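Local coordinates for periplasmic divalent cation tolerance protein (Synechococcus elongatus, PDB 6GDX) that is of uncertain function but, as a trimeric PII-like CutA protein, may carry or signal through small molecules rather than confer heavy-metal tolerance, at residues Thr42-Glu45 and Ala46-Ala50; Ser103-Tyr107 and Ala108-Cys112; Ala123-Asp126 and Trp127-Ser131. One frame throughout, in Å; residues are numbered along the deposited sequence. Where two conformers were deposited one is given.

How the interactions relate
From the N terminus the three contacts come in series, neither nested nor crossing, and each lies within one unbroken run of chain. Interaction 1 starts helix 43-55, just after strand 33-40. Interaction 2 folds the loop between helix 91-104 and strand 113-115, the one true loop closure of the three. Interaction 3 is part of the C-terminal helix 122-131. The first two touch: Leu-49 CD1 lies 3.7 Å from Gln-104 O, so the second turn of helix 43-55 packs on the end of helix 91-104. Interaction 3 stands apart, its nearest atoms about 11 Å from interaction 1 and about 17 Å from interaction 2; it and interaction 1 reach the second subunit, interaction 2 the third.

Interaction 1 of 3, residues Thr42-Glu45 and Ala46-Ala50; sequences TEVE and AQQLA
Over one face of the Gln-47 amide stands Glu-43 CG, 3.7 Å from Gln-47 NE2, the carboxylate and amide planes 26° apart. The two residues lie one turn apart on helix 43-55, and the hydrogen bond of NE2 goes to Gln-68 of the second subunit. Next to them the amide of Gln-48 has Val-44 CG1 over its nitrogen end, 3.5 Å from NE2, the side chains running alongside. The third flat group, the Glu-45 carboxylate, is turned back toward Thr-42, its CG anti to the carbonyl carbon and beside the backbone N (chi1 -75°): OE1 accepts from Thr-42 N at 3.1 Å, the donor 49° out of the carboxylate plane, and also from Ser-41 N. In return Thr-42 OG1 takes the N-H of Glu-45 at 3.0 Å, completing a capping box with Thr-42 as N-cap. The regular i to i+4 series begins there, Ala-46 N to Thr-42 O at 3.0 Å. Behind it Ala-46 and Leu-49 pack on Val-40 and Met-85 of the sheet. Three backbone N-H groups, of Ser-41, Thr-42 and Glu-45, are thus taken up by side-chain oxygens, and the negative carboxylate would probably be favoured by the helix dipole.

Interaction 2 of 3, residues Ser103-Tyr107 and Ala108-Cys112; sequences SQHPY and ALPEC
His-105 and Pro-110 pack ring on ring in the loop that leads from helix 91-104 to strand 113-115, the last strand of the four-stranded sheet in this ferredoxin-like CutA fold. His-105 is the first residue after the helix to leave helical backbone angles, and its CB points toward the returning chain, where it meets Pro-110 CG at 3.9 Å. With CG anti to the backbone N (chi1 -166°), the imidazole is placed beneath the proline. His-105 CG lies 3.6 Å from Pro-110 CG, and beyond it the proline CB takes over as the nearer atom to CD2 and CE1. That CB stands 3.5 Å from the centroid of the His-105 ring and 9° off its normal, a CH-pi contact over the face. At the ring edge, ND1 accepts from Tyr-107 N at 2.9 Å, with the donor practically in the ring plane, which fixes the rotation of the imidazole and folds the chain round Pro-106. At the tip, NE2 is hydrogen-bonded to Thr-38 OG1 on strand 33-40, while Pro-110 CB remains above it. NE2 therefore ties the loop to strand 33-40, and ND1 holds the following turn of the same loop. Tyr-107 leads away to bond Glu-82 through its OH, and passes about 4 Å from a bound Bis-Tris molecule, probably from the crystallisation liquor, whose hydroxyl O3 is hydrogen-bonded to the carbonyl Leu-109 O. Next to CG in the proline ring, Pro-110 CD rests 3.6 Å from Tyr-107 O.

Interaction 3 of 3, residues Ala123-Asp126 and Trp127-Ser131; sequences AYRD and WLRSS
Arg-129 N donates to Arg-125 O at 2.9 Å and 174°, the straightest of the i to i+4 bonds that run from Trp-127 to Ser-130. Two residues on, Trp-127 O is gripped twice, by Ser-131 N and by Ser-131 OG at 2.9 Å, from opposite faces of its plane. The side chains of Arg-125 and Arg-129 lie alongside, with Arg-129 CD over one face of the Arg-125 guanidinium in the conformer described; Arg-129 NH1 makes a salt bridge to Glu-92. All this belongs to helix 122-131, the C-terminal helix of the CutA chain, which packs on strand 76-90 and on the second subunit, where Trp-127 NE1 bonds Arg-72 O. On the inner flank Tyr-124 extends with CG anti to the backbone N (chi1 -178°), bringing its CE1 to 3.6 Å from Trp-127 CZ3, the tyrosine plane at 43° to the indole six-membered ring. Its CE2 meets Leu-128 CD1 at 3.8 Å. Replacing Tyr-124 by alanine would probably open a gap between Trp-127 CZ3 and Leu-128 CD1, leaving both without their shared aromatic neighbour. The tyrosine side chain also comes within about 4 Å of a bound Bis-Tris molecule and packs on Leu-113 of the second subunit.

Interaction 1 of 3, residues Thr42-Glu45 and Ala46-Ala50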
loop_
_atom_site.group_PDB
_atom_site.type_symbol
_atom_site.label_atom_id
_atom_site.label_comp_id
_atom_site.label_asym_id
_atom_site.label_seq_id
_atom_site.Cartn_x
_atom_site.Cartn_y
_atom_site.Cartn_z
ATOM N N THR B 42 -13.379 12.235 -5.309
ATOM C CA THR B 42 -13.654 11.945 -6.721
ATOM C C THR B 42 -12.390 11.789 -7.541
ATOM O O THR B 42 -11.306 12.293 -7.188
ATOM C CB THR B 42 -14.516 13.033 -7.386
ATOM O OG1 THR B 42 -13.713 14.196 -7.507
ATOM C CG2 THR B 42 -15.788 13.330 -6.576
ATOM N N GLU B 43 -12.521 11.072 -8.641
ATOM C CA GLU B 43 -11.464 10.914 -9.617
ATOM C C GLU B 43 -10.966 12.261 -10.122
ATOM O O GLU B 43 -9.764 12.462 -10.201
ATOM C CB GLU B 43 -11.932 10.010 -10.732
ATOM C CG GLU B 43 -10.895 9.771 -11.797
ATOM C CD GLU B 43 -11.411 8.905 -12.925
ATOM O OE1 GLU B 43 -10.638 8.104 -13.419
ATOM O OE2 GLU B 43 -12.579 9.030 -13.364
ATOM N N VAL B 44 -11.865 13.175 -10.438
ATOM C CA VAL B 44 -11.423 14.488 -10.887
ATOM C C VAL B 44 -10.589 15.209 -9.827
ATOM O O VAL B 44 -9.564 15.786 -10.134
ATOM C CB VAL B 44 -12.652 15.342 -11.307
ATOM C CG1 VAL B 44 -12.288 16.824 -11.444
ATOM C CG2 VAL B 44 -13.270 14.804 -12.598
ATOM N N GLU B 45 -11.051 15.185 -8.593
ATOM C CA GLU B 45 -10.271 15.795 -7.526
ATOM C C GLU B 45 -8.858 15.202 -7.438
ATOM O O GLU B 45 -7.871 15.921 -7.248
ATOM C CB GLU B 45 -10.933 15.603 -6.154
ATOM C CG GLU B 45 -12.146 16.464 -5.883
ATOM C CD GLU B 45 -12.895 16.071 -4.609
ATOM O OE1 GLU B 45 -12.691 14.967 -4.043
ATOM O OE2 GLU B 45 -13.722 16.905 -4.129
ATOM N N ALA B 46 -8.800 13.889 -7.518
ATOM C CA ALA B 46 -7.521 13.215 -7.393
ATOM C C ALA B 46 -6.590 13.571 -8.538
ATOM O O ALA B 46 -5.411 13.831 -8.327
ATOM C CB ALA B 46 -7.721 11.728 -7.323
ATOM N N GLN B 47 -7.125 13.579 -9.759
ATOM C CA GLN B 47 -6.305 13.876 -10.934
ATOM C C GLN B 47 -5.753 15.317 -10.836
ATOM O O GLN B 47 -4.600 15.563 -11.132
ATOM C CB GLN B 47 -7.142 13.701 -12.207
ATOM C CG GLN B 47 -7.498 12.274 -12.509
ATOM C CD GLN B 47 -8.494 12.129 -13.625
ATOM O OE1 GLN B 47 -9.296 13.041 -13.887
ATOM N NE2 GLN B 47 -8.471 10.984 -14.299
ATOM N N GLN B 48 -6.593 16.244 -10.420
ATOM C CA GLN B 48 -6.186 17.625 -10.313
ATOM C C GLN B 48 -5.140 17.831 -9.230
ATOM O O GLN B 48 -4.147 18.576 -9.422
ATOM C CB GLN B 48 -7.410 18.507 -10.103
ATOM C CG GLN B 48 -8.259 18.592 -11.379
ATOM C CD GLN B 48 -9.480 19.488 -11.270
ATOM O OE1 GLN B 48 -9.706 20.132 -10.248
ATOM N NE2 GLN B 48 -10.270 19.543 -12.344
ATOM N N LEU B 49 -5.337 17.193 -8.082
ATOM C CA LEU B 49 -4.393 17.355 -6.976
ATOM C C LEU B 49 -3.060 16.713 -7.326
ATOM O O LEU B 49 -2.007 17.260 -7.012
ATOM C CB LEU B 49 -4.968 16.748 -5.713
ATOM C CG LEU B 49 -4.278 17.033 -4.396
ATOM C CD1 LEU B 49 -4.368 18.510 -4.067
ATOM C CD2 LEU B 49 -4.890 16.192 -3.279
ATOM N N ALA B 50 -3.117 15.538 -7.954
ATOM C CA ALA B 50 -1.897 14.856 -8.343
ATOM C C ALA B 50 -1.087 15.701 -9.320
ATOM O O ALA B 50 0.119 15.870 -9.163
ATOM C CB ALA B 50 -2.229 13.522 -8.953
#

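Interaction 2 of 3, residues Ser103-Tyr107 and Ala108-Cys112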
loop_
_atom_site.group_PDB
_atom_site.type_symbol
_atom_site.label_atom_id
_atom_site.label_comp_id
_atom_site.label_asym_id
_atom_site.label_seq_id
_atom_site.Cartn_x
_atom_site.Cartn_y
_atom_site.Cartn_z
ATOM N N SER B 103 -3.549 23.430 2.358
ATOM C CA SER B 103 -4.256 24.443 1.575
ATOM C C SER B 103 -4.988 23.925 0.352
ATOM O O SER B 103 -5.978 24.515 -0.044
ATOM C CB SER B 103 -3.287 25.554 1.119
ATOM O OG SER B 103 -2.335 25.096 0.184
ATOM N N GLN B 104 -4.480 22.870 -0.276
ATOM C CA GLN B 104 -4.946 22.415 -1.572
ATOM C C GLN B 104 -5.841 21.189 -1.518
ATOM O O GLN B 104 -6.617 20.966 -2.452
ATOM C CB GLN B 104 -3.751 22.131 -2.507
ATOM C CG GLN B 104 -2.840 23.332 -2.718
ATOM C CD GLN B 104 -3.597 24.531 -3.234
ATOM O OE1 GLN B 104 -4.311 24.422 -4.220
ATOM N NE2 GLN B 104 -3.498 25.667 -2.530
ATOM N N HIS B 105 -5.759 20.392 -0.452
ATOM C CA HIS B 105 -6.580 19.180 -0.404
ATOM C C HIS B 105 -8.052 19.591 -0.297
ATOM O O HIS B 105 -8.384 20.570 0.395
ATOM C CB HIS B 105 -6.190 18.379 0.825
ATOM C CG HIS B 105 -6.701 16.980 0.827
ATOM N ND1 HIS B 105 -8.028 16.635 0.981
ATOM C CD2 HIS B 105 -6.009 15.824 0.720
ATOM C CE1 HIS B 105 -8.115 15.312 0.992
ATOM N NE2 HIS B 105 -6.903 14.799 0.845
ATOM N N PRO B 106 -8.969 18.858 -0.948
ATOM C CA PRO B 106 -10.393 19.227 -0.843
ATOM C C PRO B 106 -11.061 19.027 0.537
ATOM O O PRO B 106 -12.083 19.617 0.810
ATOM C CB PRO B 106 -11.071 18.345 -1.910
ATOM C CG PRO B 106 -10.142 17.209 -2.086
ATOM C CD PRO B 106 -8.761 17.773 -1.931
ATOM N N TYR B 107 -10.493 18.183 1.389
ATOM C CA TYR B 107 -11.076 17.893 2.695
ATOM C C TYR B 107 -10.437 18.798 3.744
ATOM O O TYR B 107 -9.238 19.073 3.694
ATOM C CB TYR B 107 -10.782 16.452 3.159
ATOM C CG TYR B 107 -11.435 15.321 2.382
ATOM C CD1 TYR B 107 -12.293 15.543 1.300
ATOM C CD2 TYR B 107 -11.200 14.025 2.771
ATOM C CE1 TYR B 107 -12.882 14.479 0.637
ATOM C CE2 TYR B 107 -11.784 12.955 2.121
ATOM C CZ TYR B 107 -12.626 13.178 1.060
ATOM O OH TYR B 107 -13.187 12.090 0.412
ATOM N N ALA B 108 -11.241 19.200 4.727
ATOM C CA ALA B 108 -10.739 19.995 5.860
ATOM C C ALA B 108 -9.797 19.208 6.760
ATOM O O ALA B 108 -8.878 19.783 7.313
ATOM C CB ALA B 108 -11.885 20.586 6.669
ATOM N N LEU B 109 -10.019 17.901 6.896
ATOM C CA LEU B 109 -9.167 17.050 7.738
ATOM C C LEU B 109 -8.833 15.791 6.937
ATOM O O LEU B 109 -9.488 14.759 7.042
ATOM C CB LEU B 109 -9.880 16.706 9.039
ATOM C CG LEU B 109 -8.962 16.308 10.204
ATOM C CD1 LEU B 109 -9.816 15.958 11.413
ATOM C CD2 LEU B 109 -8.026 15.146 9.897
ATOM N N PRO B 110 -7.832 15.893 6.056
ATOM C CA PRO B 110 -7.490 14.787 5.203
ATOM C C PRO B 110 -6.794 13.643 5.935
ATOM O O PRO B 110 -6.061 13.864 6.920
ATOM C CB PRO B 110 -6.472 15.401 4.225
ATOM C CG PRO B 110 -6.385 16.825 4.442
ATOM C CD PRO B 110 -7.058 17.117 5.740
ATOM N N GLU B 111 -6.935 12.425 5.429
ATOM C CA GLU B 111 -6.024 11.339 5.783
ATOM C C GLU B 111 -4.603 11.796 5.533
ATOM O O GLU B 111 -4.299 12.470 4.544
ATOM C CB GLU B 111 -6.305 10.067 4.954
ATOM C CG GLU B 111 -5.274 8.925 5.103
ATOM C CD GLU B 111 -5.571 7.686 4.237
ATOM O OE1 GLU B 111 -4.810 7.402 3.239
ATOM O OE2 GLU B 111 -6.549 6.947 4.577
ATOM N N CYS B 112 -3.712 11.429 6.424
ATOM C CA CYS B 112 -2.290 11.669 6.223
ATOM C C CYS B 112 -1.527 10.561 6.908
ATOM O O CYS B 112 -1.467 10.520 8.141
ATOM C CB CYS B 112 -1.873 13.009 6.796
ATOM S SG CYS B 112 -0.096 13.327 6.611
#

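Interaction 3 of 3, residues Ala123-Asp126 and Trp127-Ser131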
loop_
_atom_site.group_PDB
_atom_site.type_symbol
_atom_site.label_atom_id
_atom_site.label_comp_id
_atom_site.label_asym_id
_atom_site.label_seq_id
_atom_site.Cartn_x
_atom_site.Cartn_y
_atom_site.Cartn_z
ATOM N N ALA B 123 18.625 3.226 -9.740
ATOM C CA ALA B 123 18.019 3.980 -10.830
ATOM C C ALA B 123 16.734 4.683 -10.431
ATOM O O ALA B 123 16.520 5.844 -10.786
ATOM C CB ALA B 123 17.771 3.087 -12.040
ATOM N N TYR B 124 15.862 3.983 -9.699
ATOM C CA TYR B 124 14.581 4.566 -9.305
ATOM C C TYR B 124 14.797 5.691 -8.295
ATOM O O TYR B 124 14.201 6.772 -8.392
ATOM C CB TYR B 124 13.614 3.514 -8.771
ATOM C CG TYR B 124 12.299 4.129 -8.420
ATOM C CD1 TYR B 124 11.336 4.383 -9.362
ATOM C CD2 TYR B 124 12.006 4.467 -7.091
ATOM C CE1 TYR B 124 10.120 4.962 -8.978
ATOM C CE2 TYR B 124 10.829 5.071 -6.724
ATOM C CZ TYR B 124 9.886 5.289 -7.667
ATOM O OH TYR B 124 8.716 5.926 -7.258
ATOM N N ARG B 125 15.630 5.431 -7.284
ATOM C CA ARG B 125 15.891 6.473 -6.300
ATOM C C ARG B 125 16.487 7.708 -6.969
ATOM O O ARG B 125 16.088 8.827 -6.659
ATOM C CB ARG B 125 16.790 5.998 -5.166
ATOM C CG ARG B 125 17.250 7.133 -4.259
ATOM C CD ARG B 125 17.860 6.628 -2.975
ATOM N NE ARG B 125 18.342 7.739 -2.159
ATOM C CZ ARG B 125 19.525 8.312 -2.307
ATOM N NH1 ARG B 125 19.843 9.300 -1.503
ATOM N NH2 ARG B 125 20.365 7.913 -3.250
ATOM N N ASP B 126 17.442 7.509 -7.884
ATOM C CA ASP B 126 18.025 8.642 -8.578
ATOM C C ASP B 126 17.004 9.397 -9.429
ATOM O O ASP B 126 17.029 10.625 -9.451
ATOM C CB ASP B 126 19.178 8.179 -9.468
ATOM C CG ASP B 126 20.412 7.751 -8.679
ATOM O OD1 ASP B 126 20.487 7.963 -7.445
ATOM O OD2 ASP B 126 21.337 7.197 -9.317
ATOM N N TRP B 127 16.097 8.679 -10.098
ATOM C CA TRP B 127 15.027 9.324 -10.861
ATOM C C TRP B 127 14.151 10.176 -9.945
ATOM O O TRP B 127 13.821 11.331 -10.221
ATOM C CB TRP B 127 14.184 8.294 -11.633
ATOM C CG TRP B 127 12.920 8.924 -12.097
ATOM C CD1 TRP B 127 12.740 9.766 -13.155
ATOM C CD2 TRP B 127 11.665 8.891 -11.424
ATOM N NE1 TRP B 127 11.440 10.221 -13.184
ATOM C CE2 TRP B 127 10.766 9.704 -12.118
ATOM C CE3 TRP B 127 11.217 8.227 -10.289
ATOM C CZ2 TRP B 127 9.443 9.882 -11.688
ATOM C CZ3 TRP B 127 9.928 8.422 -9.853
ATOM C CH2 TRP B 127 9.063 9.230 -10.552
ATOM N N LEU B 128 13.759 9.592 -8.819
ATOM C CA LEU B 128 12.841 10.259 -7.911
ATOM C C LEU B 128 13.484 11.540 -7.387
ATOM O O LEU B 128 12.885 12.634 -7.468
ATOM C CB LEU B 128 12.432 9.289 -6.788
ATOM C CG LEU B 128 11.286 9.731 -5.906
ATOM C CD1 LEU B 128 10.708 8.528 -5.182
ATOM C CD2 LEU B 128 11.731 10.775 -4.910
ATOM N N ARG B 129 14.706 11.410 -6.888
ATOM C CA ARG B 129 15.415 12.578 -6.361
ATOM C C ARG B 129 15.676 13.638 -7.425
ATOM O O ARG B 129 15.457 14.839 -7.185
ATOM C CB ARG B 129 16.732 12.156 -5.736
ATOM C CG ARG B 129 16.563 11.256 -4.531
ATOM C CD ARG B 129 17.740 11.208 -3.584
ATOM N NE ARG B 129 17.205 11.457 -2.258
ATOM C CZ ARG B 129 17.123 12.640 -1.648
ATOM N NH1 ARG B 129 16.550 12.674 -0.476
ATOM N NH2 ARG B 129 17.632 13.765 -2.163
ATOM N N SER B 130 16.083 13.214 -8.610
ATOM C CA SER B 130 16.356 14.214 -9.673
ATOM C C SER B 130 15.088 14.896 -10.206
ATOM O O SER B 130 15.143 16.020 -10.731
ATOM C CB SER B 130 17.146 13.599 -10.814
ATOM O OG SER B 130 16.432 12.604 -11.466
ATOM N N SER B 131 13.932 14.255 -10.060
ATOM C CA SER B 131 12.673 14.869 -10.438
ATOM C C SER B 131 12.249 16.018 -9.580
ATOM O O SER B 131 11.376 16.784 -10.001
ATOM C CB SER B 131 11.562 13.854 -10.355
ATOM O OG SER B 131 11.778 12.966 -11.374
#